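Local coordinates for NudC domain-containing protein 2 (Mus musculus, PDB 2RH0) that may regulate the LIS1/dynein pathway by stabilizing LIS1 together with the Hsp90 chaperone, at residues A[93-97]-A[115-120]. Numbering follows the deposited sequence.
Sequences AANCW and MQRKLT
Two small side chains of an irregular segment, Ala93 and Cys96, are the bumps that press against one face of helix 109-127. The chain runs past the helix in the opposite sense, Ala93 lying against Leu119 (CA to CA 5.2 Å) and Cys96 against Gln116 (CA to CA 6.1 Å). Ala93 and Ala94 have helix-like phi/psi (-61/-23° and -77/-3°), Asn95 breaks away at -106/50°, and Cys96 and Trp97 are extended (-84/116° and -71/135°). Ala93 CB rests over the helix backbone, 3.9 Å from Leu119 O and 4.0 Å from Thr120 N. Cys96, with chi1 t, fills the hollow among Met115, Gln116 and Leu119: its CB lies 3.7 Å from Leu119 CD2, its SG 4.1 Å from Met115 CB. The Gln116 side chain (chi1 t, chi2 p) reaches the loop between Ala93 and Cys96; its NE2 donates a nearly straight 2.8 Å hydrogen bond to Ala93 O, and its OE1 sits 3.3 Å from Cys96 CB. This is side-on loop-to-helix packing in which a glutamine captures a loop carbonyl. The Trp97 ring leads away to Phe64 of the second subunit, whose Gln20 packs on Cys96 and Met115. The contact joins the loop between strands 81-87 and 104-106 to helix 109-127.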
loop_
_atom_site.group_PDB
_atom_site.type_symbol
_atom_site.label_atom_id
_atom_site.label_comp_id
_atom_site.label_asym_id
_atom_site.label_seq_id
_atom_site.Cartn_x
_atom_site.Cartn_y
_atom_site.Cartn_z
ATOM N N ALA A 93 19.216 -6.709 -5.962
ATOM C CA ALA A 93 18.165 -7.410 -5.186
ATOM C C ALA A 93 18.710 -7.852 -3.803
ATOM O O ALA A 93 17.928 -8.066 -2.861
ATOM C CB ALA A 93 17.555 -8.603 -5.960
ATOM N N ALA A 94 20.042 -7.982 -3.705
ATOM C CA ALA A 94 20.751 -8.281 -2.439
ATOM C C ALA A 94 20.889 -7.061 -1.505
ATOM O O ALA A 94 21.455 -7.190 -0.420
ATOM C CB ALA A 94 22.132 -8.842 -2.717
ATOM N N ASN A 95 20.422 -5.890 -1.946
ATOM C CA ASN A 95 20.325 -4.692 -1.102
ATOM C C ASN A 95 18.860 -4.447 -0.736
ATOM O O ASN A 95 18.315 -3.371 -0.890
ATOM C CB ASN A 95 20.889 -3.494 -1.834
ATOM C CG ASN A 95 22.333 -3.696 -2.247
ATOM O OD1 ASN A 95 22.643 -3.748 -3.444
ATOM N ND2 ASN A 95 23.234 -3.825 -1.257
ATOM N N CYS A 96 18.217 -5.492 -0.269
ATOM C CA CYS A 96 16.870 -5.380 0.197
ATOM C C CYS A 96 16.955 -4.903 1.651
ATOM O O CYS A 96 17.497 -5.611 2.488
ATOM C CB CYS A 96 16.228 -6.730 0.108
ATOM S SG CYS A 96 14.520 -6.697 0.643
ATOM N N TRP A 97 16.447 -3.709 1.956
ATOM C CA TRP A 97 16.501 -3.191 3.317
ATOM C C TRP A 97 15.546 -3.964 4.196
ATOM O O TRP A 97 14.427 -4.188 3.806
ATOM C CB TRP A 97 16.101 -1.717 3.362
ATOM C CG TRP A 97 17.098 -0.757 2.757
ATOM C CD1 TRP A 97 18.018 -1.021 1.788
ATOM C CD2 TRP A 97 17.174 0.647 3.011
ATOM N NE1 TRP A 97 18.717 0.137 1.465
ATOM C CE2 TRP A 97 18.208 1.172 2.197
ATOM C CE3 TRP A 97 16.501 1.506 3.877
ATOM C CZ2 TRP A 97 18.560 2.511 2.222
ATOM C CZ3 TRP A 97 16.858 2.836 3.901
ATOM C CH2 TRP A 97 17.875 3.324 3.087
HETATM N N MSE A 115 9.094 -8.605 0.585
HETATM C CA MSE A 115 9.894 -7.546 -0.005
HETATM C C MSE A 115 10.995 -8.088 -0.858
HETATM O O MSE A 115 11.190 -7.617 -1.962
HETATM C CB MSE A 115 10.443 -6.623 1.091
HETATM C CG MSE A 115 9.371 -5.756 1.726
HETATM SE SE MSE A 115 10.083 -4.621 3.138
HETATM C CE MSE A 115 8.630 -3.417 3.334
ATOM N N GLN A 116 11.712 -9.097 -0.375
ATOM C CA GLN A 116 12.816 -9.696 -1.120
ATOM C C GLN A 116 12.347 -10.343 -2.426
ATOM O O GLN A 116 13.012 -10.251 -3.454
ATOM C CB GLN A 116 13.534 -10.741 -0.248
ATOM C CG GLN A 116 14.712 -11.381 -0.962
ATOM C CD GLN A 116 15.811 -10.366 -1.263
ATOM O OE1 GLN A 116 16.576 -10.016 -0.390
ATOM N NE2 GLN A 116 15.872 -9.885 -2.499
ATOM N N ARG A 117 11.216 -11.051 -2.355
ATOM C CA ARG A 117 10.637 -11.637 -3.521
ATOM C C ARG A 117 10.282 -10.625 -4.583
ATOM O O ARG A 117 10.497 -10.902 -5.730
ATOM C CB ARG A 117 9.390 -12.451 -3.164
ATOM C CG ARG A 117 9.740 -13.770 -2.550
ATOM C CD ARG A 117 8.455 -14.521 -2.219
ATOM N NE ARG A 117 8.789 -15.867 -1.863
ATOM C CZ ARG A 117 8.913 -16.867 -2.737
ATOM N NH1 ARG A 117 8.731 -16.669 -4.009
ATOM N NH2 ARG A 117 9.241 -18.065 -2.291
ATOM N N LYS A 118 9.775 -9.454 -4.220
ATOM C CA LYS A 118 9.408 -8.452 -5.220
ATOM C C LYS A 118 10.649 -7.857 -5.886
ATOM O O LYS A 118 10.662 -7.578 -7.098
ATOM C CB LYS A 118 8.530 -7.351 -4.613
ATOM C CG LYS A 118 8.074 -6.265 -5.614
ATOM C CD LYS A 118 7.265 -6.852 -6.780
ATOM C CE LYS A 118 6.715 -5.765 -7.705
ATOM N NZ LYS A 118 7.790 -4.869 -8.232
ATOM N N LEU A 119 11.686 -7.657 -5.099
ATOM C CA LEU A 119 12.947 -7.143 -5.621
ATOM C C LEU A 119 13.644 -8.164 -6.555
ATOM O O LEU A 119 14.148 -7.795 -7.600
ATOM C CB LEU A 119 13.870 -6.781 -4.480
ATOM C CG LEU A 119 13.791 -5.307 -4.051
ATOM C CD1 LEU A 119 12.377 -4.793 -3.903
ATOM C CD2 LEU A 119 14.578 -5.136 -2.833
ATOM N N THR A 120 13.670 -9.429 -6.161
ATOM C CA THR A 120 14.157 -10.509 -7.027
ATOM C C THR A 120 13.425 -10.551 -8.330
ATOM O O THR A 120 14.055 -10.694 -9.388
ATOM C CB THR A 120 13.983 -11.876 -6.409
ATOM O OG1 THR A 120 14.615 -11.882 -5.149
ATOM C CG2 THR A 120 14.596 -12.939 -7.316
#